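Local coordinates for LysR family transcriptional regulator (Vibrio vulnificus, PDB 5B7H), which probably binds DNA and regulates transcription as a LysR-type regulator named OxyR2, represented here by its regulatory domain alone, at residues 65-70 and 197-202; 90-95 and 184-189; 56-61 and 75-80. The protein carries 1 engineered substitution. All coordinates share one frame; numbering follows the deposited sequence. Where two conformers were deposited one is given.

Interaction 1: residues 65-70 and 197-202; sequences ELDVLI and VWRPSS. With SO4 (sulfate ion), chain D.
R199 sets off with CG anti to its carbonyl carbon and then bends at chi3 (-61°), which carries the guanidinium edge-on to the carbonyl of L66. NH1 lies 2.9 Å from L66 O, nearly along the C=O axis and with that oxygen in the guanidinium plane; NH1 has a second acceptor in L61 O, so one nitrogen ties the last turn of helix 54-62 and the loop after it to the residue following strand 180-198. At another edge NH2 gives an almost straight bond (170°) to sulfate O2 at 3.0 Å. The sulfate, probably from the crystallisation liquor, is also held by S203 N. A water joining D67 O to R199 N lies over one guanidinium face. D67 OD1 stays 4.5 Å from R199 NH2, beyond a salt bridge, and a water links the two; D67 OD2 instead accepts from K19 N. Next to this polar cluster the strands pair within the central mixed sheet of a periplasmic-binding-protein-like subdomain, one of the two that make up a LysR-type regulatory domain. L69 and V197 form an antiparallel hydrogen-bonded pair: L69 N to V197 O and V197 N to L69 O are both 2.9 Å. Their CB atoms lie 4.3 Å apart on the sheet face under helix 54-62, where L69 touches L58 and L61. V68 and W198 serve the other face: V68 CG2, anti to its backbone N, meets W198 CE3 obliquely at 4.3 Å, and F208 of helix 205-217 packs against both, its ring plane about 45° from that of the indole.

Interaction 2: residues 90-95 and 184-189; sequences FKMVIS and EPPGQQ
One water is gripped from three sides between F90, K91 and E184: it donates to F90 O and to E184 OE2, at 2.8 Å from E184 OE2, and accepts from K91 NZ. Here the two long strands 81-95 and 180-198, which run between the subdomains of a LysR-type regulatory domain, are neighbours in the sheet, but the second is interrupted. Backbone bonds join F90 to A190 and M92 to I183, and residues 184-189 loop out between those rungs. A bend at chi2 brings CD and CE of K91 alongside the E184 carboxylate, K91 CE lying 3.8 Å from E184 OE1, while K91 NZ remains 4.1 Å from E184 OE1, too far for a salt bridge, and bonds to Q167 OE1. P185 meets the strand with carbon: its CD rests 3.4 Å from F90 O, against the same carbonyl that holds the water. F90 itself sends its ring away from the loop, among L125, H128, A129 and A132 of helix 124-132. M92 slides past the P185 ring, M92 CG being 4.0 Å from P185 CG. With chi2 extended (-171°), M92 SD lies 4.0 Å from P186 CD, the two side chains crossing at about a right angle.

Interaction 3: residues 56-61 and 75-80; sequences NLLTAL and VEIDGM
L58 reaches from helix 54-62 across to I77 with both methyls: L58 CD1 meets both E76 O, at 3.4 Å, and I77 CG2, while L58 CD2 lies 3.7 Å from I77 CG2. Its chi2 (164°) puts CD1 anti to CA, so this methyl is the one that reaches E76 O. I77 answers with its short branch. CG2, anti to the carbonyl carbon, makes the contact, and the two side chains cross at about a right angle, whereas CG1, wedged between the backbone N and the carbonyl carbon, takes the long branch away from the helix. One turn further on, L61 has CG anti to its backbone N, and its CD2 touches M80 SD at 3.6 Å as the two side chains slide past each other in opposite directions. M80 is folded rather than extended, bent at chi2 (-66°), which brings SD up to L61 CD2; chi3 then turns the methyl. M80 CG lies 4.4 Å from L58 CD2. The loop is shaped by a type II turn from I77 to M80, closed by M80 N to I77 O at 3.1 Å, with G79 at the position of positive phi (86°). This is a connecting loop folded against the helix of a beta-alpha-beta unit (strand 45-51, helix 54-62, strand 68-73) in the Rossmann-like subdomain of a periplasmic-binding-protein-type fold.

How the interactions relate
Interactions 1 and 3 are neighbours in one subdomain, their centres about 9 Å apart. Besides the R199 bond to L61, E65 N probably bonds A60 O, and P200 CG packs on G79 O at 3.1 Å. V197, paired in interaction 1, also touches L61 and M80 of interaction 3. Interaction 2 lies on the opposite side of the chain's centre, with its own centre about 33 Å from that of interaction 1 and about 30 Å from that of interaction 3. Strand 180-198 spans the gap, carrying 197-198 at one end and the 184-189 interruption towards the other. The sulfate belongs to interaction 1 alone.

Interaction 1: residues 65-70 and 197-202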
# COMPACT_ATOMS: atom_id res chain seq x y z
N GLU A 65 10.74 1.50 -20.43
CA GLU A 65 11.19 1.80 -19.08
C GLU A 65 10.93 0.66 -18.10
O GLU A 65 11.46 0.69 -16.98
CB GLU A 65 10.48 3.05 -18.57
CG GLU A 65 10.95 4.24 -19.39
CD GLU A 65 10.09 5.48 -19.26
OE1 GLU A 65 9.00 5.42 -18.64
OE2 GLU A 65 10.54 6.53 -19.81
N LEU A 66 10.08 -0.30 -18.47
CA LEU A 66 9.92 -1.54 -17.75
C LEU A 66 10.02 -2.66 -18.77
O LEU A 66 9.76 -2.44 -19.95
CB LEU A 66 8.55 -1.62 -17.05
CG LEU A 66 8.34 -0.49 -16.04
CD1 LEU A 66 6.86 -0.48 -15.53
CD2 LEU A 66 9.28 -0.70 -14.84
N ASP A 67 10.40 -3.86 -18.31
CA ASP A 67 10.48 -5.05 -19.16
C ASP A 67 9.18 -5.84 -19.19
O ASP A 67 8.85 -6.42 -20.20
CB ASP A 67 11.56 -6.02 -18.64
CG ASP A 67 12.95 -5.46 -18.76
OD1 ASP A 67 13.35 -5.18 -19.92
OD2 ASP A 67 13.66 -5.29 -17.74
N VAL A 68 8.46 -5.94 -18.07
CA VAL A 68 7.30 -6.81 -17.99
C VAL A 68 6.42 -6.29 -16.87
O VAL A 68 6.91 -5.65 -15.92
CB VAL A 68 7.75 -8.28 -17.75
CG1 VAL A 68 8.51 -8.41 -16.40
CG2 VAL A 68 6.61 -9.28 -17.83
N LEU A 69 5.13 -6.54 -16.98
CA LEU A 69 4.14 -6.13 -15.99
C LEU A 69 3.42 -7.35 -15.49
O LEU A 69 3.21 -8.32 -16.23
CB LEU A 69 3.07 -5.19 -16.59
CG LEU A 69 3.60 -4.03 -17.46
CD1 LEU A 69 2.40 -3.25 -18.07
CD2 LEU A 69 4.52 -3.13 -16.60
N ILE A 70 2.98 -7.28 -14.23
CA ILE A 70 1.98 -8.18 -13.68
C ILE A 70 0.74 -7.33 -13.47
O ILE A 70 0.76 -6.38 -12.65
CB ILE A 70 2.46 -8.89 -12.40
CG1 ILE A 70 3.68 -9.78 -12.70
CG2 ILE A 70 1.29 -9.68 -11.82
CD1 ILE A 70 4.33 -10.48 -11.41
N VAL A 197 2.49 -9.21 -18.94
CA VAL A 197 2.35 -8.42 -20.18
C VAL A 197 3.72 -7.87 -20.56
O VAL A 197 4.41 -7.30 -19.71
CB VAL A 197 1.37 -7.26 -19.98
CG1 VAL A 197 1.17 -6.45 -21.30
CG2 VAL A 197 -0.01 -7.81 -19.54
N TRP A 198 4.07 -7.94 -21.85
CA TRP A 198 5.40 -7.49 -22.30
C TRP A 198 5.33 -7.07 -23.76
O TRP A 198 4.31 -7.24 -24.42
CB TRP A 198 6.49 -8.54 -22.11
CG TRP A 198 6.31 -9.83 -22.88
CD1 TRP A 198 6.83 -10.13 -24.12
CD2 TRP A 198 5.65 -11.02 -22.41
NE1 TRP A 198 6.53 -11.46 -24.46
CE2 TRP A 198 5.79 -12.00 -23.42
CE3 TRP A 198 4.93 -11.33 -21.25
CZ2 TRP A 198 5.24 -13.30 -23.29
CZ3 TRP A 198 4.38 -12.64 -21.13
CH2 TRP A 198 4.56 -13.60 -22.15
N ARG A 199 6.44 -6.54 -24.28
CA ARG A 199 6.46 -6.06 -25.68
C ARG A 199 6.76 -7.20 -26.62
O ARG A 199 7.69 -7.97 -26.38
CB ARG A 199 7.54 -5.02 -25.87
CG ARG A 199 7.29 -3.75 -25.04
CD ARG A 199 8.33 -2.67 -25.37
NE ARG A 199 9.69 -3.08 -25.06
CZ ARG A 199 10.19 -3.09 -23.82
NH1 ARG A 199 9.44 -2.68 -22.78
NH2 ARG A 199 11.43 -3.52 -23.62
N PRO A 200 6.01 -7.32 -27.73
CA PRO A 200 6.33 -8.39 -28.71
C PRO A 200 7.74 -8.32 -29.24
O PRO A 200 8.28 -9.36 -29.65
CB PRO A 200 5.35 -8.11 -29.86
CG PRO A 200 4.25 -7.27 -29.29
CD PRO A 200 4.82 -6.52 -28.07
N SER A 201 8.32 -7.13 -29.30
CA SER A 201 9.70 -7.00 -29.81
C SER A 201 10.77 -7.35 -28.79
O SER A 201 11.96 -7.30 -29.13
CB SER A 201 9.99 -5.58 -30.37
OG SER A 201 9.80 -4.57 -29.37
N SER A 202 10.39 -7.66 -27.56
CA SER A 202 11.39 -7.94 -26.54
C SER A 202 12.24 -9.15 -26.92
O SER A 202 11.76 -10.11 -27.52
CB SER A 202 10.67 -8.28 -25.26
OG SER A 202 11.61 -8.68 -24.26
S SO4 D . 14.45 -5.29 -25.14
O1 SO4 D . 14.63 -6.63 -25.71
O2 SO4 D . 13.27 -4.64 -25.73
O3 SO4 D . 15.67 -4.50 -25.32
O4 SO4 D . 14.31 -5.45 -23.70
O HOH W 1 12.77 -2.89 -21.27
O HOH W 2 9.02 -6.12 -22.95
O HOH W 3 12.36 -6.51 -22.56

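Interaction 2: residues 90-95 and 184-189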
# COMPACT_ATOMS: atom_id res chain seq x y z
N PHE A 90 -12.61 -13.16 -5.69
CA PHE A 90 -13.10 -12.01 -4.93
C PHE A 90 -13.91 -12.49 -3.74
O PHE A 90 -14.64 -13.50 -3.83
CB PHE A 90 -14.02 -11.14 -5.79
CG PHE A 90 -13.29 -10.30 -6.81
CD1 PHE A 90 -13.53 -10.43 -8.14
CD2 PHE A 90 -12.36 -9.37 -6.40
CE1 PHE A 90 -12.85 -9.64 -9.08
CE2 PHE A 90 -11.69 -8.58 -7.35
CZ PHE A 90 -11.95 -8.73 -8.68
N LYS A 91 -13.80 -11.77 -2.64
CA LYS A 91 -14.70 -11.95 -1.52
C LYS A 91 -15.29 -10.59 -1.17
O LYS A 91 -14.84 -9.55 -1.65
CB LYS A 91 -13.93 -12.45 -0.30
CG LYS A 91 -13.31 -13.85 -0.50
CD LYS A 91 -14.41 -14.88 -0.55
CE LYS A 91 -13.83 -16.25 -0.23
NZ LYS A 91 -13.03 -16.69 -1.36
N MET A 92 -16.33 -10.60 -0.37
CA MET A 92 -16.79 -9.36 0.25
C MET A 92 -16.38 -9.36 1.72
O MET A 92 -16.16 -10.41 2.33
CB MET A 92 -18.31 -9.21 0.09
CG MET A 92 -18.71 -9.18 -1.38
SD MET A 92 -20.44 -8.74 -1.64
CE MET A 92 -20.36 -7.01 -1.13
N VAL A 93 -16.30 -8.18 2.31
CA VAL A 93 -15.96 -8.08 3.72
C VAL A 93 -16.92 -7.11 4.38
O VAL A 93 -17.37 -6.14 3.77
CB VAL A 93 -14.50 -7.63 4.00
CG1 VAL A 93 -13.48 -8.70 3.71
CG2 VAL A 93 -14.18 -6.33 3.21
N ILE A 94 -17.24 -7.38 5.64
CA ILE A 94 -18.01 -6.47 6.48
C ILE A 94 -17.41 -6.51 7.89
O ILE A 94 -16.72 -7.46 8.27
CB ILE A 94 -19.51 -6.85 6.56
CG1 ILE A 94 -19.69 -8.22 7.24
CG2 ILE A 94 -20.11 -6.85 5.19
CD1 ILE A 94 -21.19 -8.67 7.33
N SER A 95 -17.66 -5.47 8.66
CA SER A 95 -17.21 -5.56 10.04
C SER A 95 -18.05 -6.55 10.84
O SER A 95 -19.25 -6.73 10.61
CB SER A 95 -17.26 -4.18 10.70
OG SER A 95 -18.60 -3.79 10.87
N GLU A 184 -18.96 -14.59 0.77
CA GLU A 184 -18.92 -14.78 -0.67
C GLU A 184 -19.78 -13.73 -1.36
O GLU A 184 -20.86 -13.40 -0.86
CB GLU A 184 -19.51 -16.16 -1.02
CG GLU A 184 -18.62 -17.28 -0.61
CD GLU A 184 -17.44 -17.54 -1.55
OE1 GLU A 184 -16.68 -18.49 -1.27
OE2 GLU A 184 -17.26 -16.83 -2.59
N PRO A 185 -19.33 -13.20 -2.50
CA PRO A 185 -20.18 -12.30 -3.28
C PRO A 185 -21.33 -13.07 -3.91
O PRO A 185 -21.22 -14.28 -4.17
CB PRO A 185 -19.24 -11.78 -4.38
CG PRO A 185 -17.84 -12.14 -3.92
CD PRO A 185 -18.01 -13.40 -3.12
N PRO A 186 -22.44 -12.39 -4.22
CA PRO A 186 -23.64 -13.08 -4.69
C PRO A 186 -23.36 -13.77 -6.01
O PRO A 186 -22.49 -13.37 -6.78
CB PRO A 186 -24.64 -11.94 -4.91
CG PRO A 186 -24.14 -10.81 -4.12
CD PRO A 186 -22.65 -10.94 -4.08
N GLY A 187 -24.14 -14.83 -6.27
CA GLY A 187 -24.08 -15.50 -7.54
C GLY A 187 -22.87 -16.41 -7.66
O GLY A 187 -22.38 -16.98 -6.69
N GLN A 188 -22.39 -16.53 -8.90
CA GLN A 188 -21.35 -17.47 -9.24
C GLN A 188 -20.06 -17.11 -8.50
O GLN A 188 -19.92 -16.01 -7.95
CB GLN A 188 -21.09 -17.45 -10.74
CG GLN A 188 -22.05 -18.30 -11.58
CD GLN A 188 -23.46 -18.38 -10.99
OE1 GLN A 188 -24.24 -17.43 -11.09
NE2 GLN A 188 -23.77 -19.51 -10.37
N GLN A 189 -19.13 -18.06 -8.48
CA GLN A 189 -17.79 -17.76 -8.01
C GLN A 189 -17.17 -16.75 -8.96
O GLN A 189 -17.18 -16.94 -10.19
CB GLN A 189 -16.96 -19.04 -7.94
CG GLN A 189 -17.14 -19.78 -6.61
CD GLN A 189 -16.22 -20.98 -6.48
OE1 GLN A 189 -16.05 -21.76 -7.42
NE2 GLN A 189 -15.64 -21.15 -5.29
O HOH W 4 -14.70 -16.32 -3.58

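Interaction 3: residues 56-61 and 75-80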
# COMPACT_ATOMS: atom_id res chain seq x y z
N ASN A 56 -0.47 3.92 -16.32
CA ASN A 56 0.90 4.40 -16.20
C ASN A 56 1.90 3.27 -16.47
O ASN A 56 2.98 3.49 -17.07
CB ASN A 56 1.12 5.02 -14.82
CG ASN A 56 0.45 6.39 -14.68
OD1 ASN A 56 0.13 7.03 -15.68
ND2 ASN A 56 0.20 6.82 -13.43
N LEU A 57 1.58 2.06 -16.00
CA LEU A 57 2.49 0.95 -16.24
C LEU A 57 2.57 0.63 -17.72
O LEU A 57 3.66 0.31 -18.23
CB LEU A 57 2.04 -0.30 -15.49
CG LEU A 57 2.16 -0.25 -13.95
CD1 LEU A 57 1.55 -1.52 -13.34
CD2 LEU A 57 3.63 -0.08 -13.56
N LEU A 58 1.43 0.66 -18.41
CA LEU A 58 1.45 0.37 -19.85
C LEU A 58 2.28 1.40 -20.62
O LEU A 58 3.03 1.06 -21.56
CB LEU A 58 -0.00 0.27 -20.38
CG LEU A 58 -0.66 -1.09 -20.01
CD1 LEU A 58 -2.18 -0.95 -20.22
CD2 LEU A 58 -0.07 -2.25 -20.84
N THR A 59 2.17 2.69 -20.26
CA THR A 59 3.01 3.70 -20.91
C THR A 59 4.50 3.42 -20.67
O THR A 59 5.31 3.43 -21.61
CB THR A 59 2.63 5.05 -20.34
OG1 THR A 59 1.24 5.28 -20.60
CG2 THR A 59 3.51 6.15 -20.95
N ALA A 60 4.86 3.07 -19.42
CA ALA A 60 6.25 2.76 -19.15
C ALA A 60 6.71 1.53 -19.91
O ALA A 60 7.84 1.50 -20.44
CB ALA A 60 6.41 2.51 -17.65
N LEU A 61 5.83 0.52 -20.05
CA LEU A 61 6.19 -0.65 -20.82
C LEU A 61 6.40 -0.31 -22.29
O LEU A 61 7.38 -0.75 -22.90
CB LEU A 61 5.08 -1.71 -20.68
CG LEU A 61 5.35 -3.03 -21.42
CD1 LEU A 61 6.58 -3.79 -20.86
CD2 LEU A 61 4.05 -3.89 -21.47
N VAL A 75 -7.70 -5.81 -19.29
CA VAL A 75 -7.60 -4.36 -19.45
C VAL A 75 -7.11 -4.14 -20.89
O VAL A 75 -6.68 -5.08 -21.55
CB VAL A 75 -6.67 -3.68 -18.43
CG1 VAL A 75 -7.24 -3.79 -17.01
CG2 VAL A 75 -5.27 -4.30 -18.43
N GLU A 76 -7.29 -2.94 -21.41
CA GLU A 76 -6.89 -2.70 -22.80
C GLU A 76 -5.37 -2.73 -22.90
O GLU A 76 -4.68 -1.91 -22.29
CB GLU A 76 -7.43 -1.36 -23.30
CG GLU A 76 -8.48 -1.43 -24.39
CD GLU A 76 -8.09 -2.25 -25.62
OE1 GLU A 76 -6.89 -2.45 -25.92
OE2 GLU A 76 -9.01 -2.69 -26.32
N ILE A 77 -4.85 -3.68 -23.67
CA ILE A 77 -3.42 -3.92 -23.89
C ILE A 77 -3.12 -4.19 -25.37
O ILE A 77 -2.26 -5.01 -25.70
CB ILE A 77 -2.85 -5.05 -23.00
CG1 ILE A 77 -3.65 -6.31 -23.19
CG2 ILE A 77 -2.80 -4.62 -21.52
CD1 ILE A 77 -3.05 -7.51 -22.38
N ASP A 78 -3.82 -3.49 -26.27
CA ASP A 78 -3.55 -3.67 -27.69
C ASP A 78 -2.06 -3.55 -27.97
O ASP A 78 -1.39 -2.62 -27.51
CB ASP A 78 -4.33 -2.61 -28.50
CG ASP A 78 -4.18 -2.78 -30.03
OD1 ASP A 78 -5.15 -3.20 -30.69
OD2 ASP A 78 -3.10 -2.45 -30.60
N GLY A 79 -1.57 -4.45 -28.80
CA GLY A 79 -0.21 -4.40 -29.29
C GLY A 79 0.80 -5.07 -28.36
O GLY A 79 1.95 -5.26 -28.78
N MET A 80 0.43 -5.39 -27.13
CA MET A 80 1.34 -6.10 -26.23
C MET A 80 1.09 -7.60 -26.28
O MET A 80 0.10 -8.10 -26.84
CB MET A 80 1.17 -5.63 -24.78
CG MET A 80 1.28 -4.12 -24.55
SD MET A 80 3.03 -3.55 -24.92
CE MET A 80 2.74 -2.81 -26.50